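PDB 5UAS: UlvanLyase-PL25 from Pseudoalteromonas sp. PLSV, which cleaves ulvan, the sulfated rhamnose- and uronic acid-containing cell-wall polysaccharide of green seaweeds, as a polysaccharide lyase of family PL25. Local coordinates for residues A[240-245]-A[252-257]; A[183-188]-A[209-214]. All coordinates share one frame; numbering follows the deposited sequence.

Contact 1. Residues A[240-245]-A[252-257]. With ZN (zinc ion), chain E; 83Y (3-O-sulfo-alpha-L-rhamnopyranose), chain C.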
loop_
_atom_site.group_PDB
_atom_site.type_symbol
_atom_site.label_atom_id
_atom_site.label_comp_id
_atom_site.label_asym_id
_atom_site.label_seq_id
_atom_site.Cartn_x
_atom_site.Cartn_y
_atom_site.Cartn_z
ATOM N N HIS A 240 7.935 -11.575 -8.169
ATOM C CA HIS A 240 7.180 -12.777 -7.839
ATOM C C HIS A 240 7.511 -13.856 -8.865
ATOM O O HIS A 240 7.297 -13.668 -10.072
ATOM C CB HIS A 240 5.678 -12.467 -7.813
ATOM C CG HIS A 240 4.787 -13.679 -7.752
ATOM N ND1 HIS A 240 4.988 -14.710 -6.858
ATOM C CD2 HIS A 240 3.666 -13.997 -8.450
ATOM C CE1 HIS A 240 4.043 -15.626 -7.025
ATOM N NE2 HIS A 240 3.228 -15.215 -7.984
ATOM N N VAL A 241 8.059 -14.974 -8.393
ATOM C CA VAL A 241 8.250 -16.148 -9.237
ATOM C C VAL A 241 6.896 -16.845 -9.310
ATOM O O VAL A 241 6.490 -17.538 -8.371
ATOM C CB VAL A 241 9.336 -17.084 -8.694
ATOM C CG1 VAL A 241 9.686 -18.142 -9.732
ATOM C CG2 VAL A 241 10.568 -16.291 -8.255
ATOM N N CYS A 242 6.179 -16.647 -10.416
ATOM C CA CYS A 242 4.808 -17.142 -10.524
ATOM C C CYS A 242 4.837 -18.517 -11.188
ATOM O O CYS A 242 4.729 -18.654 -12.411
ATOM C CB CYS A 242 3.929 -16.152 -11.281
ATOM S SG CYS A 242 2.150 -16.468 -11.073
ATOM N N TRP A 243 4.967 -19.548 -10.355
ATOM C CA TRP A 243 5.155 -20.912 -10.838
ATOM C C TRP A 243 3.881 -21.457 -11.469
ATOM O O TRP A 243 2.772 -21.257 -10.957
ATOM C CB TRP A 243 5.575 -21.845 -9.694
ATOM C CG TRP A 243 6.966 -21.653 -9.185
ATOM C CD1 TRP A 243 7.343 -21.039 -8.017
ATOM C CD2 TRP A 243 8.177 -22.079 -9.823
ATOM N NE1 TRP A 243 8.716 -21.061 -7.897
ATOM C CE2 TRP A 243 9.249 -21.687 -8.994
ATOM C CE3 TRP A 243 8.463 -22.752 -11.019
ATOM C CZ2 TRP A 243 10.583 -21.966 -9.314
ATOM C CZ3 TRP A 243 9.796 -23.014 -11.338
ATOM C CH2 TRP A 243 10.832 -22.617 -10.494
ATOM N N ASP A 244 4.045 -22.164 -12.580
ATOM C CA ASP A 244 2.939 -22.948 -13.107
ATOM C C ASP A 244 2.546 -24.008 -12.086
ATOM O O ASP A 244 3.353 -24.434 -11.257
ATOM C CB ASP A 244 3.325 -23.612 -14.440
ATOM C CG ASP A 244 3.651 -22.602 -15.531
ATOM O OD1 ASP A 244 3.378 -21.395 -15.331
ATOM O OD2 ASP A 244 4.189 -23.015 -16.586
ATOM N N GLY A 245 1.293 -24.441 -12.144
ATOM C CA GLY A 245 0.887 -25.557 -11.315
ATOM C C GLY A 245 1.755 -26.778 -11.562
ATOM O O GLY A 245 2.006 -27.138 -12.714
ATOM N N ARG A 252 6.280 -28.227 -6.236
ATOM C CA ARG A 252 5.574 -27.520 -5.169
ATOM C C ARG A 252 4.425 -26.684 -5.715
ATOM O O ARG A 252 3.458 -26.410 -4.994
ATOM C CB ARG A 252 6.554 -26.643 -4.388
ATOM C CG ARG A 252 5.970 -25.897 -3.177
ATOM C CD ARG A 252 7.087 -25.110 -2.503
ATOM N NE ARG A 252 6.673 -24.318 -1.341
ATOM C CZ ARG A 252 7.537 -23.656 -0.575
ATOM N NH1 ARG A 252 8.834 -23.707 -0.857
ATOM N NH2 ARG A 252 7.124 -22.956 0.469
ATOM N N GLY A 253 4.504 -26.274 -6.973
ATOM C CA GLY A 253 3.408 -25.542 -7.572
ATOM C C GLY A 253 3.457 -24.058 -7.240
ATOM O O GLY A 253 4.502 -23.494 -6.900
ATOM N N HIS A 254 2.293 -23.427 -7.319
ATOM C CA HIS A 254 2.216 -21.975 -7.240
ATOM C C HIS A 254 2.092 -21.536 -5.785
ATOM O O HIS A 254 1.170 -21.943 -5.075
ATOM C CB HIS A 254 1.049 -21.459 -8.075
ATOM C CG HIS A 254 0.878 -19.974 -7.991
ATOM N ND1 HIS A 254 0.037 -19.378 -7.079
ATOM C CD2 HIS A 254 1.470 -18.967 -8.675
ATOM C CE1 HIS A 254 0.101 -18.066 -7.222
ATOM N NE2 HIS A 254 0.958 -17.791 -8.189
ATOM N N THR A 255 3.027 -20.711 -5.350
ATOM C CA THR A 255 3.088 -20.143 -4.013
ATOM C C THR A 255 3.072 -18.620 -4.133
ATOM O O THR A 255 2.872 -18.072 -5.220
ATOM C CB THR A 255 4.361 -20.594 -3.317
ATOM O OG1 THR A 255 5.471 -20.098 -4.078
ATOM C CG2 THR A 255 4.434 -22.125 -3.258
ATOM N N THR A 256 3.303 -17.936 -3.008
ATOM C CA THR A 256 3.541 -16.494 -3.020
ATOM C C THR A 256 5.031 -16.141 -3.107
ATOM O O THR A 256 5.401 -15.015 -2.753
ATOM C CB THR A 256 2.924 -15.816 -1.786
ATOM O OG1 THR A 256 3.597 -16.243 -0.589
ATOM C CG2 THR A 256 1.420 -16.139 -1.680
ATOM N N GLU A 257 5.881 -17.067 -3.567
ATOM C CA GLU A 257 7.326 -16.828 -3.598
ATOM C C GLU A 257 7.656 -15.489 -4.255
ATOM O O GLU A 257 7.307 -15.246 -5.417
ATOM C CB GLU A 257 8.041 -17.968 -4.332
ATOM C CG GLU A 257 9.547 -17.730 -4.480
ATOM C CD GLU A 257 10.316 -18.933 -5.033
ATOM O OE1 GLU A 257 9.697 -19.976 -5.344
ATOM O OE2 GLU A 257 11.555 -18.827 -5.144
HETATM ZN ZN ZN E . 1.660 -16.142 -8.931
HETATM C C1 83Y C . -4.854 -17.223 -7.962
HETATM C C2 83Y C . -4.658 -17.631 -6.509
HETATM C C3 83Y C . -3.747 -16.645 -5.797
HETATM C C4 83Y C . -4.356 -15.246 -5.867
HETATM C C5 83Y C . -4.494 -14.913 -7.357
HETATM C C6 83Y C . -5.086 -13.540 -7.614
HETATM O O1 83Y C . -3.609 -17.338 -8.665
HETATM O O1S 83Y C . -1.998 -17.734 -2.620
HETATM O O2 83Y C . -5.920 -17.694 -5.843
HETATM O O2S 83Y C . -1.760 -18.840 -4.763
HETATM O O3 83Y C . -3.500 -17.083 -4.461
HETATM O O3S 83Y C . -1.072 -16.542 -4.493
HETATM O O5 83Y C . -5.337 -15.874 -8.016
HETATM S S 83Y C . -2.075 -17.556 -4.093
HETATM O O4 83Y C . -3.495 -14.307 -5.204
HETATM O O HOH W 1 4.516 -19.240 -7.221
#
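His240 and His254 meet at a shared zinc ion, which their NE2 atoms bind with Cys242 SG, while His184 supplies the fourth ligand. The ring planes stand 87° apart, and both NE2 atoms point at the metal. The imidazole of His240, with CG anti to the backbone N (chi1 168°), uses both nitrogens: NE2 takes the zinc and ND1 donates to Glu257 O at 2.8 Å, which fixes the ring's rotation. Val241 N reaches that same oxygen from the other face of its carbonyl plane, at 3.1 Å. On the side of its ring turned away from the metal, His254 ND1 makes a weak hydrogen bond to sulfate O2S of the bound sulforhamnose.

Trp243 can be followed outward. CB rests 3.4 Å from Gly253 O; CG and CD1 pass the same carbonyl, and NE1 donates, in the ring plane, to Glu257 OE1 at 2.9 Å, meeting it from above the carboxylate plane. The other oxygen, OE2, bonds to His259. A leucine in place of Trp243 would probably leave Glu257 OE1 without this donor and its carboxylate freer to turn. Gly253 suits its backbone angles, where a CB would jam against the preceding carbonyl.

Residues 240-243 end strand 232-243, paired with strand 217-227, whereas 252-257 form the returning loop before strand 258-267, lying against Trp303 of strand 303-311.

Contact 2. Residues A[183-188]-A[209-214]. With ZN (zinc ion), chain E; 83Y (3-O-sulfo-alpha-L-rhamnopyranose), chain C; BDP (beta-D-glucopyranuronic acid), chain B; EDO (1,2-ethanediol), chain I.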
loop_
_atom_site.group_PDB
_atom_site.type_symbol
_atom_site.label_atom_id
_atom_site.label_comp_id
_atom_site.label_asym_id
_atom_site.label_seq_id
_atom_site.Cartn_x
_atom_site.Cartn_y
_atom_site.Cartn_z
ATOM N N ALA A 183 -4.600 -9.937 -12.514
ATOM C CA ALA A 183 -4.155 -10.756 -11.382
ATOM C C ALA A 183 -2.649 -10.991 -11.505
ATOM O O ALA A 183 -1.959 -10.128 -12.051
ATOM C CB ALA A 183 -4.954 -12.060 -11.316
ATOM N N HIS A 184 -2.111 -12.120 -11.014
ATOM C CA HIS A 184 -0.647 -12.236 -10.928
ATOM C C HIS A 184 0.037 -12.003 -12.264
ATOM O O HIS A 184 1.137 -11.431 -12.324
ATOM C CB HIS A 184 -0.238 -13.621 -10.450
ATOM C CG HIS A 184 -0.468 -13.858 -9.003
ATOM N ND1 HIS A 184 0.220 -14.823 -8.302
ATOM C CD2 HIS A 184 -1.315 -13.280 -8.126
ATOM C CE1 HIS A 184 -0.176 -14.807 -7.041
ATOM N NE2 HIS A 184 -1.129 -13.899 -6.916
ATOM N N ARG A 185 -0.537 -12.522 -13.337
ATOM C CA ARG A 185 0.223 -12.647 -14.573
ATOM C C ARG A 185 -0.117 -11.472 -15.486
ATOM O O ARG A 185 -0.676 -11.614 -16.572
ATOM C CB ARG A 185 -0.030 -14.008 -15.219
ATOM C CG ARG A 185 0.650 -15.113 -14.430
ATOM C CD ARG A 185 0.406 -16.517 -14.965
ATOM N NE ARG A 185 1.228 -17.450 -14.192
ATOM C CZ ARG A 185 1.555 -18.676 -14.593
ATOM N NH1 ARG A 185 1.130 -19.135 -15.766
ATOM N NH2 ARG A 185 2.317 -19.436 -13.815
ATOM N N SER A 186 0.319 -10.300 -15.033
ATOM C CA SER A 186 -0.113 -9.027 -15.592
ATOM C C SER A 186 1.006 -8.001 -15.491
ATOM O O SER A 186 1.831 -8.044 -14.572
ATOM C CB SER A 186 -1.346 -8.473 -14.847
ATOM O OG SER A 186 -2.308 -9.486 -14.613
ATOM N N ASP A 187 1.011 -7.072 -16.441
ATOM C CA ASP A 187 1.872 -5.902 -16.330
ATOM C C ASP A 187 1.401 -4.996 -15.204
ATOM O O ASP A 187 0.227 -4.982 -14.835
ATOM C CB ASP A 187 1.861 -5.089 -17.614
ATOM C CG ASP A 187 2.551 -5.796 -18.780
ATOM O OD1 ASP A 187 2.904 -6.997 -18.689
ATOM O OD2 ASP A 187 2.710 -5.111 -19.791
ATOM N N TRP A 188 2.325 -4.194 -14.689
ATOM C CA TRP A 188 1.976 -3.050 -13.862
ATOM C C TRP A 188 1.941 -1.805 -14.731
ATOM O O TRP A 188 2.714 -1.670 -15.686
ATOM C CB TRP A 188 2.953 -2.874 -12.705
ATOM C CG TRP A 188 2.671 -3.820 -11.580
ATOM C CD1 TRP A 188 2.871 -5.181 -11.581
ATOM C CD2 TRP A 188 2.124 -3.497 -10.301
ATOM N NE1 TRP A 188 2.491 -5.712 -10.379
ATOM C CE2 TRP A 188 2.053 -4.703 -9.563
ATOM C CE3 TRP A 188 1.727 -2.312 -9.702
ATOM C CZ2 TRP A 188 1.561 -4.762 -8.257
ATOM C CZ3 TRP A 188 1.244 -2.365 -8.367
ATOM C CH2 TRP A 188 1.157 -3.589 -7.689
ATOM N N HIS A 209 5.087 -8.464 -17.514
ATOM C CA HIS A 209 4.951 -9.886 -17.233
ATOM C C HIS A 209 5.199 -10.650 -18.526
ATOM O O HIS A 209 4.890 -10.162 -19.618
ATOM C CB HIS A 209 3.565 -10.230 -16.663
ATOM C CG HIS A 209 2.522 -10.455 -17.711
ATOM N ND1 HIS A 209 1.944 -9.423 -18.421
ATOM C CD2 HIS A 209 1.967 -11.593 -18.189
ATOM C CE1 HIS A 209 1.082 -9.917 -19.293
ATOM N NE2 HIS A 209 1.066 -11.228 -19.162
ATOM N N LYS A 210 5.751 -11.854 -18.400
ATOM C CA LYS A 210 6.019 -12.668 -19.580
ATOM C C LYS A 210 6.498 -14.041 -19.142
ATOM O O LYS A 210 6.843 -14.265 -17.975
ATOM C CB LYS A 210 7.056 -12.019 -20.499
ATOM C CG LYS A 210 8.375 -11.661 -19.785
ATOM C CD LYS A 210 9.416 -11.242 -20.817
ATOM C CE LYS A 210 10.710 -10.813 -20.144
ATOM N NZ LYS A 210 11.331 -11.915 -19.363
ATOM N N ARG A 211 6.521 -14.959 -20.107
ATOM C CA ARG A 211 7.079 -16.284 -19.886
ATOM C C ARG A 211 8.589 -16.215 -19.722
ATOM O O ARG A 211 9.286 -15.523 -20.467
ATOM C CB ARG A 211 6.754 -17.207 -21.055
ATOM C CG ARG A 211 5.279 -17.378 -21.341
ATOM C CD ARG A 211 4.610 -18.217 -20.274
ATOM N NE ARG A 211 5.409 -19.376 -19.885
ATOM C CZ ARG A 211 4.981 -20.326 -19.056
ATOM N NH1 ARG A 211 3.758 -20.264 -18.539
ATOM N NH2 ARG A 211 5.773 -21.341 -18.745
ATOM N N ARG A 212 9.098 -16.934 -18.733
ATOM C CA ARG A 212 10.536 -17.087 -18.596
ATOM C C ARG A 212 11.046 -18.104 -19.611
ATOM O O ARG A 212 10.355 -19.074 -19.938
ATOM C CB ARG A 212 10.885 -17.522 -17.177
ATOM C CG ARG A 212 10.576 -16.447 -16.170
ATOM C CD ARG A 212 11.039 -16.815 -14.789
ATOM N NE ARG A 212 12.460 -17.132 -14.720
ATOM C CZ ARG A 212 13.234 -16.787 -13.700
ATOM N NH1 ARG A 212 12.717 -16.104 -12.677
ATOM N NH2 ARG A 212 14.523 -17.127 -13.694
ATOM N N THR A 213 12.260 -17.884 -20.114
ATOM C CA THR A 213 12.843 -18.818 -21.070
ATOM C C THR A 213 13.710 -19.875 -20.397
ATOM O O THR A 213 14.370 -20.641 -21.091
ATOM C CB THR A 213 13.654 -18.055 -22.127
ATOM O OG1 THR A 213 14.720 -17.340 -21.491
ATOM C CG2 THR A 213 12.762 -17.041 -22.856
ATOM N N ASP A 214 13.718 -19.941 -19.061
ATOM C CA ASP A 214 14.566 -20.881 -18.327
ATOM C C ASP A 214 13.808 -21.789 -17.371
ATOM O O ASP A 214 14.298 -22.874 -17.061
ATOM C CB ASP A 214 15.632 -20.129 -17.521
ATOM C CG ASP A 214 15.020 -19.194 -16.504
ATOM O OD1 ASP A 214 13.895 -18.728 -16.754
ATOM O OD2 ASP A 214 15.658 -18.941 -15.483
HETATM ZN ZN ZN E . 1.660 -16.142 -8.931
HETATM C C1 83Y C . -4.854 -17.223 -7.962
HETATM C C2 83Y C . -4.658 -17.631 -6.509
HETATM C C3 83Y C . -3.747 -16.645 -5.797
HETATM C C4 83Y C . -4.356 -15.246 -5.867
HETATM C C5 83Y C . -4.494 -14.913 -7.357
HETATM C C6 83Y C . -5.086 -13.540 -7.614
HETATM O O1 83Y C . -3.609 -17.338 -8.665
HETATM O O1S 83Y C . -1.998 -17.734 -2.620
HETATM O O2 83Y C . -5.920 -17.694 -5.843
HETATM O O2S 83Y C . -1.760 -18.840 -4.763
HETATM O O3 83Y C . -3.500 -17.083 -4.461
HETATM O O3S 83Y C . -1.072 -16.542 -4.493
HETATM O O5 83Y C . -5.337 -15.874 -8.016
HETATM S S 83Y C . -2.075 -17.556 -4.093
HETATM O O4 83Y C . -3.495 -14.307 -5.204
HETATM C C1 BDP B . -3.960 -13.815 -3.927
HETATM C C2 BDP B . -2.958 -14.220 -2.822
HETATM C C3 BDP B . -1.715 -13.423 -3.065
HETATM C C4 BDP B . -1.976 -11.963 -3.095
HETATM C C5 BDP B . -3.011 -11.634 -4.098
HETATM C C6 BDP B . -2.552 -11.323 -5.563
HETATM O O2 BDP B . -3.541 -13.947 -1.542
HETATM O O3 BDP B . -0.970 -13.894 -4.201
HETATM O O4 BDP B . -2.174 -11.234 -1.868
HETATM O O5 BDP B . -4.181 -12.383 -4.035
HETATM O O6A BDP B . -1.381 -11.015 -5.810
HETATM O O6B BDP B . -3.393 -11.346 -6.478
HETATM C C1 EDO I . 1.461 -7.652 -22.121
HETATM O O1 EDO I . 2.740 -7.912 -21.528
HETATM C C2 EDO I . 1.228 -8.573 -23.314
HETATM O O2 EDO I . 1.238 -9.932 -22.866
#
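The imidazole of His209 lies against the turn at Arg185 and Ser186. One face carries Arg185 O, 3.0 Å above the ring plane and offset toward the rim, with Ser186 CA over the same face; at its edge stands the carboxylate of Asp187, turned 67° from the ring. Arg185 O is close to NE2 as well, but the angle is too poor for a hydrogen bond, so the carbonyl simply packs on the ring.

Asp187 OD1 does the gripping. It accepts from His209 ND1 at 2.6 Å, on its anti side but well out of the carboxylate plane, and from His209 N at 2.9 Å, the latter along an almost straight line (177°). The two donors come from opposite faces of the carboxylate plane. Because CG of His209 sits between the backbone N and the carbonyl carbon (chi1 85°), the ring folds back so that ND1 and N can share one oxygen. OD2 bonds to Ser205, which holds the other end of the group. Histidine suits this place by combining a flat face for the carbonyl with an edge N-H for the acid.

Farther out, Arg185 NH1 and Arg211 NH1 approach to 4.0 Å, their guanidinium planes nearly perpendicular; both arginines form salt bridges with Asp244, whose carboxylate draws them together. Within the loop, Ser186 OG donates to Ala183 O at 2.7 Å, linking two residues three apart. His184 turns the other way: ND1 binds the zinc ion, and NE2 donates to rhamnose O4 at 2.9 Å and, weakly, to glucuronate O3.

An inverse gamma turn centred on Arg185 shapes this loop between antiparallel propeller strands 175-180 and 188-193, a loop that lines the substrate-binding site and here joins it to the structural zinc site.

Contact 1 and contact 2 meet through the zinc ion, to which 240-245 and 252-257 give three ligands and 183-188 the fourth. Both are partly buried, lie well off the chain's centre and reach the same antiparallel sheet, but contact 1 buries about twice the surface. Metal coordination and an indole-carboxylate bond dominate its chemistry; contact 2 relies on a histidine-carboxylate grip and grades from buried Asp187 into exposed arginine at Arg211, whereas the metal side of contact 1 keeps His240 and Cys242 buried. Charge joins them: Asp244 OD1 meets Arg185 NH2 at 2.7 Å, and Asp244 OD2 meets Arg211 NH2. Both also face the bound sugar through a zinc-binding histidine.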